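Local coordinates for uncharacterized protein Rv3272 (Mycobacterium tuberculosis, PDB 5YX6) that binds fatty acyl-CoAs of varying chain length, palmitoyl-CoA most tightly, and is probably a family III CoA transferase of fatty acid metabolism, at residues 123-127 and 189-193; 13-19 and 95-101. All blocks are in the same frame, centred on the assembly; numbering follows the deposited sequence.

Contact 1 (123-127 and 189-193)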
loop_
_atom_site.group_PDB
_atom_site.type_symbol
_atom_site.label_atom_id
_atom_site.label_comp_id
_atom_site.label_asym_id
_atom_site.label_seq_id
_atom_site.Cartn_x
_atom_site.Cartn_y
_atom_site.Cartn_z
ATOM N N PRO A 123 7.063 24.923 19.071
ATOM C CA PRO A 123 8.303 24.193 18.755
ATOM C C PRO A 123 8.183 22.658 18.809
ATOM O O PRO A 123 9.092 21.968 18.348
ATOM C CB PRO A 123 9.284 24.664 19.850
ATOM C CG PRO A 123 8.644 25.867 20.477
ATOM C CD PRO A 123 7.173 25.688 20.325
ATOM N N ASN A 124 7.082 22.137 19.342
ATOM C CA ASN A 124 6.891 20.694 19.428
ATOM C C ASN A 124 5.963 20.163 18.336
ATOM O O ASN A 124 5.653 18.974 18.295
ATOM C CB ASN A 124 6.351 20.298 20.808
ATOM C CG ASN A 124 7.398 20.399 21.905
ATOM O OD1 ASN A 124 8.595 20.250 21.656
ATOM N ND2 ASN A 124 6.949 20.630 23.130
ATOM N N LEU A 125 5.524 21.050 17.453
ATOM C CA LEU A 125 4.556 20.686 16.428
ATOM C C LEU A 125 5.168 19.927 15.251
ATOM O O LEU A 125 6.114 20.381 14.610
ATOM C CB LEU A 125 3.836 21.929 15.912
ATOM C CG LEU A 125 2.722 21.624 14.913
ATOM C CD1 LEU A 125 1.632 20.816 15.590
ATOM C CD2 LEU A 125 2.163 22.910 14.358
ATOM N N ILE A 126 4.599 18.761 14.981
ATOM C CA ILE A 126 4.940 17.983 13.807
ATOM C C ILE A 126 3.990 18.374 12.677
ATOM O O ILE A 126 2.778 18.484 12.877
ATOM C CB ILE A 126 4.875 16.480 14.121
ATOM C CG1 ILE A 126 6.039 16.122 15.042
ATOM C CG2 ILE A 126 4.913 15.642 12.850
ATOM C CD1 ILE A 126 5.796 14.938 15.910
ATOM N N TYR A 127 4.555 18.644 11.507
ATOM C CA TYR A 127 3.786 19.123 10.363
ATOM C C TYR A 127 3.870 18.122 9.214
ATOM O O TYR A 127 4.952 17.847 8.724
ATOM C CB TYR A 127 4.313 20.489 9.922
ATOM C CG TYR A 127 3.340 21.339 9.147
ATOM C CD1 TYR A 127 3.058 21.072 7.811
ATOM C CD2 TYR A 127 2.726 22.433 9.741
ATOM C CE1 TYR A 127 2.175 21.865 7.098
ATOM C CE2 TYR A 127 1.843 23.226 9.041
ATOM C CZ TYR A 127 1.572 22.942 7.721
ATOM O OH TYR A 127 0.693 23.743 7.024
ATOM N N ALA A 189 7.883 10.481 13.081
ATOM C CA ALA A 189 8.088 11.834 13.584
ATOM C C ALA A 189 7.797 11.947 15.086
ATOM O O ALA A 189 8.536 12.596 15.811
ATOM C CB ALA A 189 7.230 12.813 12.808
ATOM N N LEU A 190 6.719 11.319 15.540
ATOM C CA LEU A 190 6.365 11.313 16.953
ATOM C C LEU A 190 7.457 10.653 17.799
ATOM O O LEU A 190 7.722 11.068 18.924
ATOM C CB LEU A 190 5.032 10.595 17.163
ATOM C CG LEU A 190 3.802 11.376 16.703
ATOM C CD1 LEU A 190 2.578 10.473 16.745
ATOM C CD2 LEU A 190 3.586 12.639 17.546
ATOM N N LEU A 191 8.076 9.617 17.245
ATOM C CA LEU A 191 9.150 8.902 17.920
ATOM C C LEU A 191 10.408 9.753 17.935
ATOM O O LEU A 191 11.108 9.823 18.942
ATOM C CB LEU A 191 9.422 7.581 17.217
ATOM C CG LEU A 191 10.076 6.387 17.902
ATOM C CD1 LEU A 191 9.603 6.158 19.335
ATOM C CD2 LEU A 191 9.792 5.168 17.033
ATOM N N HIS A 192 10.661 10.425 16.817
ATOM C CA HIS A 192 11.815 11.307 16.682
ATOM C C HIS A 192 11.738 12.365 17.770
ATOM O O HIS A 192 12.719 12.648 18.452
ATOM C CB HIS A 192 11.835 11.957 15.289
ATOM C CG HIS A 192 13.160 12.519 14.875
ATOM N ND1 HIS A 192 14.365 12.021 15.328
ATOM C CD2 HIS A 192 13.470 13.537 14.038
ATOM C CE1 HIS A 192 15.354 12.705 14.786
ATOM N NE2 HIS A 192 14.838 13.634 13.998
ATOM N N ARG A 193 10.555 12.946 17.925
ATOM C CA ARG A 193 10.341 13.973 18.929
ATOM C C ARG A 193 10.516 13.395 20.334
ATOM O O ARG A 193 11.215 13.964 21.171
ATOM C CB ARG A 193 8.951 14.593 18.772
ATOM C CG ARG A 193 8.777 15.882 19.551
ATOM C CD ARG A 193 7.374 16.414 19.424
ATOM N NE ARG A 193 6.407 15.499 20.017
ATOM C CZ ARG A 193 5.140 15.810 20.264
ATOM N NH1 ARG A 193 4.679 17.015 19.951
ATOM N NH2 ARG A 193 4.331 14.915 20.814
#

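Contact 2 (13-19 and 95-101)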
loop_
_atom_site.group_PDB
_atom_site.type_symbol
_atom_site.label_atom_id
_atom_site.label_comp_id
_atom_site.label_asym_id
_atom_site.label_seq_id
_atom_site.Cartn_x
_atom_site.Cartn_y
_atom_site.Cartn_z
ATOM N N PHE A 13 -2.072 12.500 22.646
ATOM C CA PHE A 13 -1.652 13.266 21.467
ATOM C C PHE A 13 -2.849 13.861 20.730
ATOM O O PHE A 13 -3.864 13.191 20.526
ATOM C CB PHE A 13 -0.850 12.398 20.495
ATOM C CG PHE A 13 0.517 12.032 20.985
ATOM C CD1 PHE A 13 1.205 12.855 21.857
ATOM C CD2 PHE A 13 1.119 10.863 20.567
ATOM C CE1 PHE A 13 2.471 12.508 22.305
ATOM C CE2 PHE A 13 2.378 10.521 21.000
ATOM C CZ PHE A 13 3.055 11.341 21.872
ATOM N N ARG A 14 -2.709 15.105 20.296
ATOM C CA ARG A 14 -3.778 15.773 19.572
ATOM C C ARG A 14 -3.369 16.038 18.126
ATOM O O ARG A 14 -2.289 16.559 17.858
ATOM C CB ARG A 14 -4.162 17.083 20.267
ATOM C CG ARG A 14 -5.147 17.921 19.465
ATOM C CD ARG A 14 -5.634 19.086 20.264
ATOM N NE ARG A 14 -6.436 18.635 21.392
ATOM C CZ ARG A 14 -6.961 19.446 22.307
ATOM N NH1 ARG A 14 -6.780 20.757 22.213
ATOM N NH2 ARG A 14 -7.680 18.947 23.306
ATOM N N VAL A 15 -4.242 15.671 17.197
ATOM C CA VAL A 15 -3.965 15.830 15.778
ATOM C C VAL A 15 -4.990 16.755 15.143
ATOM O O VAL A 15 -6.187 16.586 15.337
ATOM C CB VAL A 15 -3.975 14.468 15.051
ATOM C CG1 VAL A 15 -3.672 14.644 13.570
ATOM C CG2 VAL A 15 -2.988 13.494 15.711
ATOM N N LEU A 16 -4.509 17.737 14.391
ATOM C CA LEU A 16 -5.366 18.625 13.609
ATOM C C LEU A 16 -5.415 18.161 12.161
ATOM O O LEU A 16 -4.424 18.292 11.443
ATOM C CB LEU A 16 -4.850 20.059 13.674
ATOM C CG LEU A 16 -5.566 20.963 14.661
ATOM C CD1 LEU A 16 -5.471 20.354 16.046
ATOM C CD2 LEU A 16 -4.977 22.376 14.617
ATOM N N ASP A 17 -6.558 17.633 11.732
ATOM C CA ASP A 17 -6.649 16.961 10.428
ATOM C C ASP A 17 -7.367 17.831 9.392
ATOM O O ASP A 17 -8.594 17.896 9.391
ATOM C CB ASP A 17 -7.377 15.613 10.588
ATOM C CG ASP A 17 -7.402 14.775 9.298
ATOM O OD1 ASP A 17 -6.884 15.255 8.267
ATOM O OD2 ASP A 17 -7.948 13.634 9.314
ATOM N N PHE A 18 -6.605 18.466 8.502
ATOM C CA PHE A 18 -7.178 19.313 7.442
ATOM C C PHE A 18 -7.515 18.543 6.150
ATOM O O PHE A 18 -7.992 19.143 5.184
ATOM C CB PHE A 18 -6.220 20.470 7.080
ATOM C CG PHE A 18 -6.071 21.540 8.153
ATOM C CD1 PHE A 18 -5.193 21.369 9.218
ATOM C CD2 PHE A 18 -6.770 22.738 8.061
ATOM C CE1 PHE A 18 -5.039 22.357 10.189
ATOM C CE2 PHE A 18 -6.623 23.726 9.023
ATOM C CZ PHE A 18 -5.754 23.537 10.092
ATOM N N THR A 19 -7.284 17.230 6.132
ATOM C CA THR A 19 -7.369 16.441 4.891
ATOM C C THR A 19 -8.796 16.139 4.427
ATOM O O THR A 19 -9.738 16.185 5.214
ATOM C CB THR A 19 -6.657 15.070 5.031
ATOM O OG1 THR A 19 -7.411 14.227 5.910
ATOM C CG2 THR A 19 -5.237 15.224 5.559
ATOM N N THR A 95 -1.998 23.998 20.609
ATOM C CA THR A 95 -2.283 22.903 21.519
ATOM C C THR A 95 -2.054 21.540 20.873
ATOM O O THR A 95 -2.276 20.507 21.505
ATOM C CB THR A 95 -3.736 22.952 22.026
ATOM O OG1 THR A 95 -4.627 22.635 20.946
ATOM C CG2 THR A 95 -4.071 24.331 22.588
ATOM N N ALA A 96 -1.619 21.533 19.616
ATOM C CA ALA A 96 -1.552 20.286 18.854
ATOM C C ALA A 96 -0.158 19.670 18.814
ATOM O O ALA A 96 0.849 20.371 18.847
ATOM C CB ALA A 96 -2.045 20.517 17.437
ATOM N N ASP A 97 -0.115 18.345 18.707
ATOM C CA ASP A 97 1.134 17.636 18.501
ATOM C C ASP A 97 1.422 17.485 17.007
ATOM O O ASP A 97 2.573 17.538 16.576
ATOM C CB ASP A 97 1.079 16.260 19.162
ATOM C CG ASP A 97 0.797 16.346 20.652
ATOM O OD1 ASP A 97 1.765 16.551 21.421
ATOM O OD2 ASP A 97 -0.384 16.197 21.052
ATOM N N VAL A 98 0.369 17.292 16.220
ATOM C CA VAL A 98 0.508 17.071 14.780
ATOM C C VAL A 98 -0.497 17.893 13.974
ATOM O O VAL A 98 -1.658 18.025 14.358
ATOM C CB VAL A 98 0.318 15.586 14.407
ATOM C CG1 VAL A 98 0.509 15.382 12.926
ATOM C CG2 VAL A 98 1.280 14.688 15.187
ATOM N N VAL A 99 -0.040 18.447 12.860
ATOM C CA VAL A 99 -0.939 18.941 11.830
ATOM C C VAL A 99 -0.833 18.059 10.576
ATOM O O VAL A 99 0.272 17.798 10.095
ATOM C CB VAL A 99 -0.633 20.417 11.477
ATOM C CG1 VAL A 99 -1.339 20.825 10.193
ATOM C CG2 VAL A 99 -1.038 21.312 12.627
ATOM N N LEU A 100 -1.978 17.590 10.074
ATOM C CA LEU A 100 -2.065 16.849 8.810
ATOM C C LEU A 100 -2.710 17.714 7.754
ATOM O O LEU A 100 -3.817 18.221 7.957
ATOM C CB LEU A 100 -2.887 15.572 8.944
ATOM C CG LEU A 100 -2.439 14.437 9.846
ATOM C CD1 LEU A 100 -3.400 13.277 9.695
ATOM C CD2 LEU A 100 -1.042 14.035 9.444
ATOM N N GLU A 101 -2.031 17.898 6.629
ATOM C CA GLU A 101 -2.585 18.713 5.552
ATOM C C GLU A 101 -2.422 18.084 4.163
ATOM O O GLU A 101 -1.383 17.500 3.862
ATOM C CB GLU A 101 -1.927 20.089 5.590
ATOM C CG GLU A 101 -2.314 20.972 4.439
ATOM C CD GLU A 101 -1.282 20.991 3.329
ATOM O OE1 GLU A 101 -0.069 20.947 3.636
ATOM O OE2 GLU A 101 -1.690 21.066 2.153
#

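Contact 1 (123-127 and 189-193)
Ile126 packs on Ala189 and Leu190, and Arg193 bonds to Asn124, in a helix-on-sheet contact of the Rossmann-type domain. Residues 189-193 belong to the long helix 173-196, which lies against one face of the parallel sheet. Residues 123-127 lead into strand 126-131 and include its first two residues. The apolar part is carried by Ile126, whose side chain leaves the strand toward the helix. Its CG2 meets Ala189 CB at 3.7 Å. With CG1 anti to the carbonyl carbon (chi1 -71°), the other branch extends to the helix, where CD1 lies 3.6 Å from Leu190 CD2. The Ile126 and Leu190 side chains cross at about a right angle. Ile126 CD1 also comes within 3.6 Å of Ala189 O. That carbonyl is already used inside the helix, where Arg193 N donates to it at 2.9 Å.

One turn after Ala189, Arg193 reaches back to the loop before the strand. Its CG is anti to the backbone N (chi1 -166°), and the chain bends at chi3. This lays one guanidinium face over Ile126 CD1 and leaves the edge to the polar partners. Arg193 NH2 makes a salt bridge with Asp97, and this second grip would limit rotation of the group. Asn124 and Arg193 are also among the residues around a bound benzamidine, which probably came from the crystallisation liquor. On the far side of the helix, Leu191 packs on Leu10 of the second subunit, so the helix serves both the sheet and the homodimer interface. The loop is held by Arg193 NH1, which donates to Asn124 O at 2.7 Å; the acceptor lies near the guanidinium plane, and the N-H...O angle is 152°.

Contact 2 (13-19 and 95-101)
Strands 14-17 and 98-101 run parallel side by side at the middle of the Rossmann-type sheet, as strands 1 and 4 of the order 3-2-1-4-5-6. Their axes are 4.7 Å apart at closest approach. Val15 pairs with Val98, Leu16 with Val99 and Asp17 with Leu100. Leu16 supplies the regular bonds in both directions: its N donates to Val98 O and its O accepts from Leu100 N, both at 2.9 Å. Phe18 N continues the pattern to Leu100 O. At the start, Arg14 O takes two donors, Asp97 N and Val98 N.

Asp97 closes this end with its side chain. OD2 accepts from Arg14 N at 2.7 Å through its anti lone pair, and the bond is nearly straight (168°). The carboxylate also meets the Phe13 ring, the two planes 61° apart. Arg14 NH1 donates to Thr95 OG1 at 3.1 Å; that hydroxyl is also hydrogen-bonded to Leu92 O, and Arg14 NE makes a salt bridge with Glu37. At the other end, Asp17 OD1 accepts from Thr19 N, which makes an Asx turn, and also from Thr19 OG1; OD2 has a salt bridge to Lys73. Val15 CG1 rests on Leu100 CG at 3.9 Å; on the opposite face Leu16 CD1 touches Ala96 CB at 3.7 Å.

Strand 37-42 flanks strand 14-17 and strand 126-131 flanks strand 98-101. Helix 173-196 covers the Val98 and Leu100 face, and helix 83-94 covers Leu16 and Phe18.

In the fold
From the N terminus, the chain lays down strand 14-17, passes through strands 37-42 and 74-77 and helix 83-94, and returns in strand 98-101. Contact 2 closes this loop. Contact 1 opens later, at 123-127, and closes when helix 173-196 comes back over the sheet. The two are therefore in series, with centres about 11 Å apart. They join through the sheet: Ile126 N lies 2.9 Å from Asp97 O and Ile126 O 2.8 Å from Val99 N, probable hydrogen bonds. Phe13 and Val98 of contact 2 also touch Leu190 of contact 1. Together they tie three adjacent strands to one helix of the Rossmann-type domain.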